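Local coordinates for acetyltransferase (Sinorhizobium meliloti, PDB 4JXQ) that acetylates the amino group of phosphinothricin with acetyl-CoA as donor, as a member of the GNAT superfamily, at the interface of chains A and B. Coordinates in Å, arbitrary orientation; residue numbers count along the deposited sequence, not the author numbering. Chains: chain A/B, Acetyltransferase.

The interface of chains A and B. Residues chain A 83-84, 119, 163, 169-170; chain B 147-149, 156.
A:Gln163, with CG anti to its backbone N (chi1 -171°) and an extended chain beyond, reaches the B:Lys147 backbone, while the bend of A:Gln119 at chi2 (-68°) brings its CG against O of B:Ala148 and turns its amide towards A:Gln163 and water 2. The amide nitrogen NE2 of A:Gln163 donates to the carbonyl O of B:Lys147 at 2.9 Å. That acceptor lies in the amide plane of A:Gln163, and the donor in turn sits in the carbonyl plane, on a lone pair. The same NE2 also gives a hydrogen bond to OE1 of A:Gln119, this time approaching from above the carbonyl plane. Bonded to both acceptors, the A:Gln163 amide has its rotation fixed; OE1 of A:Gln119 thus helps position it, although A:Gln119 also touches chain B directly, CG lying 3.3 Å from O of B:Ala148. The other end of the A:Gln119 amide, NE2, works through water 2, which bridges to the carbonyl O of B:Ala148. A second water bridge joins the backbone N of A:Phe83 to O of B:Thr149.

Apolar contacts flank this polar core. The methyl CG2 of B:Thr149 meets CD2 of A:Leu84 at 4.1 Å, the two side chains running parallel. CB of B:Ala148 packs against CB of A:Thr170 at 3.5 Å. B:Trp156 offers a face and an edge to chain A: CA of A:Thr170 and water 2 both lie over one face towards the rim, while CB of A:Phe83 meets the six-membered ring at its edge, in plane, 3.8 Å from CH2. A two-fold axis relates the identical chains, so the patch occurs twice. It joins loops and strand ends of the GNAT fold in what may be the biological dimer. On the same indole face, the hydroxyl OG1 of A:Thr170 sits above the CG-CD1 rim of the pyrrole part, 3.3 Å from CD1 of B:Trp156.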
loop_
_atom_site.group_PDB
_atom_site.type_symbol
_atom_site.label_atom_id
_atom_site.label_comp_id
_atom_site.label_asym_id
_atom_site.label_seq_id
_atom_site.Cartn_x
_atom_site.Cartn_y
_atom_site.Cartn_z
ATOM N N PHE A 83 -13.504 -3.693 2.119
ATOM C CA PHE A 83 -14.308 -2.754 2.977
ATOM C C PHE A 83 -13.451 -1.610 3.440
ATOM O O PHE A 83 -13.939 -0.761 4.208
ATOM C CB PHE A 83 -14.901 -3.490 4.165
ATOM C CG PHE A 83 -15.756 -4.654 3.722
ATOM C CD1 PHE A 83 -17.014 -4.397 3.173
ATOM C CD2 PHE A 83 -15.332 -5.965 3.795
ATOM C CE1 PHE A 83 -17.800 -5.486 2.701
ATOM C CE2 PHE A 83 -16.094 -6.995 3.295
ATOM C CZ PHE A 83 -17.294 -6.743 2.780
ATOM N N LEU A 84 -12.202 -1.517 3.008
ATOM C CA LEU A 84 -11.277 -0.409 3.348
ATOM C C LEU A 84 -11.094 0.470 2.159
ATOM O O LEU A 84 -10.831 0.005 1.024
ATOM C CB LEU A 84 -9.919 -1.010 3.705
ATOM C CG LEU A 84 -8.749 -0.036 3.917
ATOM C CD1 LEU A 84 -8.992 0.901 5.059
ATOM C CD2 LEU A 84 -7.463 -0.818 4.091
ATOM N N GLN A 119 -13.895 1.119 6.879
ATOM C CA GLN A 119 -12.727 1.786 7.426
ATOM C C GLN A 119 -12.185 2.665 6.313
ATOM O O GLN A 119 -12.235 2.333 5.136
ATOM C CB GLN A 119 -11.662 0.818 7.845
ATOM C CG GLN A 119 -12.037 -0.207 8.893
ATOM C CD GLN A 119 -12.300 0.339 10.284
ATOM O OE1 GLN A 119 -11.713 1.357 10.679
ATOM N NE2 GLN A 119 -13.127 -0.352 11.044
ATOM N N GLN A 163 -6.363 6.627 10.378
ATOM C CA GLN A 163 -7.505 5.746 10.135
ATOM C C GLN A 163 -8.734 6.286 10.872
ATOM O O GLN A 163 -8.615 6.803 11.982
ATOM C CB GLN A 163 -7.213 4.334 10.564
ATOM C CG GLN A 163 -8.261 3.335 10.139
ATOM C CD GLN A 163 -7.849 1.915 10.485
ATOM O OE1 GLN A 163 -6.670 1.615 10.606
ATOM N NE2 GLN A 163 -8.832 1.028 10.573
ATOM N N GLY A 169 -18.356 0.029 11.122
ATOM C CA GLY A 169 -16.997 -0.377 11.453
ATOM C C GLY A 169 -16.798 -1.851 11.592
ATOM O O GLY A 169 -17.195 -2.580 10.727
ATOM N N THR A 170 -16.181 -2.242 12.712
ATOM C CA THR A 170 -15.912 -3.645 12.987
ATOM C C THR A 170 -17.042 -4.310 13.772
ATOM O O THR A 170 -16.917 -5.482 14.095
ATOM C CB THR A 170 -14.562 -3.784 13.790
ATOM O OG1 THR A 170 -14.150 -5.159 13.774
ATOM C CG2 THR A 170 -14.748 -3.257 15.236
ATOM N N LYS B 147 -6.601 -1.471 12.387
ATOM C CA LYS B 147 -7.615 -2.342 12.914
ATOM C C LYS B 147 -8.719 -2.656 11.910
ATOM O O LYS B 147 -9.188 -1.753 11.234
ATOM C CB LYS B 147 -8.208 -1.800 14.206
ATOM C CG LYS B 147 -7.193 -1.775 15.388
ATOM C CD LYS B 147 -7.799 -1.207 16.674
ATOM C CE LYS B 147 -6.925 -1.447 17.899
ATOM N NZ LYS B 147 -7.517 -1.022 19.242
ATOM N N ALA B 148 -9.115 -3.915 11.858
ATOM C CA ALA B 148 -10.324 -4.317 11.144
ATOM C C ALA B 148 -10.269 -3.866 9.689
ATOM O O ALA B 148 -11.283 -3.459 9.111
ATOM C CB ALA B 148 -11.589 -3.855 11.867
ATOM N N THR B 149 -9.091 -3.971 9.079
ATOM C CA THR B 149 -8.845 -3.579 7.718
ATOM C C THR B 149 -9.002 -4.730 6.735
ATOM O O THR B 149 -9.121 -4.462 5.537
ATOM C CB THR B 149 -7.463 -2.877 7.600
ATOM O OG1 THR B 149 -6.478 -3.661 8.309
ATOM C CG2 THR B 149 -7.521 -1.482 8.102
ATOM N N TRP B 156 -13.245 -10.062 10.893
ATOM C CA TRP B 156 -12.424 -8.905 10.776
ATOM C C TRP B 156 -11.016 -9.154 11.217
ATOM O O TRP B 156 -10.777 -9.819 12.230
ATOM C CB TRP B 156 -12.991 -7.711 11.593
ATOM C CG TRP B 156 -14.303 -7.183 11.047
ATOM C CD1 TRP B 156 -15.544 -7.287 11.605
ATOM C CD2 TRP B 156 -14.452 -6.440 9.811
ATOM N NE1 TRP B 156 -16.440 -6.633 10.813
ATOM C CE2 TRP B 156 -15.817 -6.127 9.691
ATOM C CE3 TRP B 156 -13.569 -6.071 8.785
ATOM C CZ2 TRP B 156 -16.304 -5.438 8.602
ATOM C CZ3 TRP B 156 -14.071 -5.398 7.720
ATOM C CH2 TRP B 156 -15.414 -5.098 7.613
HETATM O O HOH W 1 -11.917 -4.903 4.246
HETATM O O HOH W 2 -14.102 -2.802 9.843
#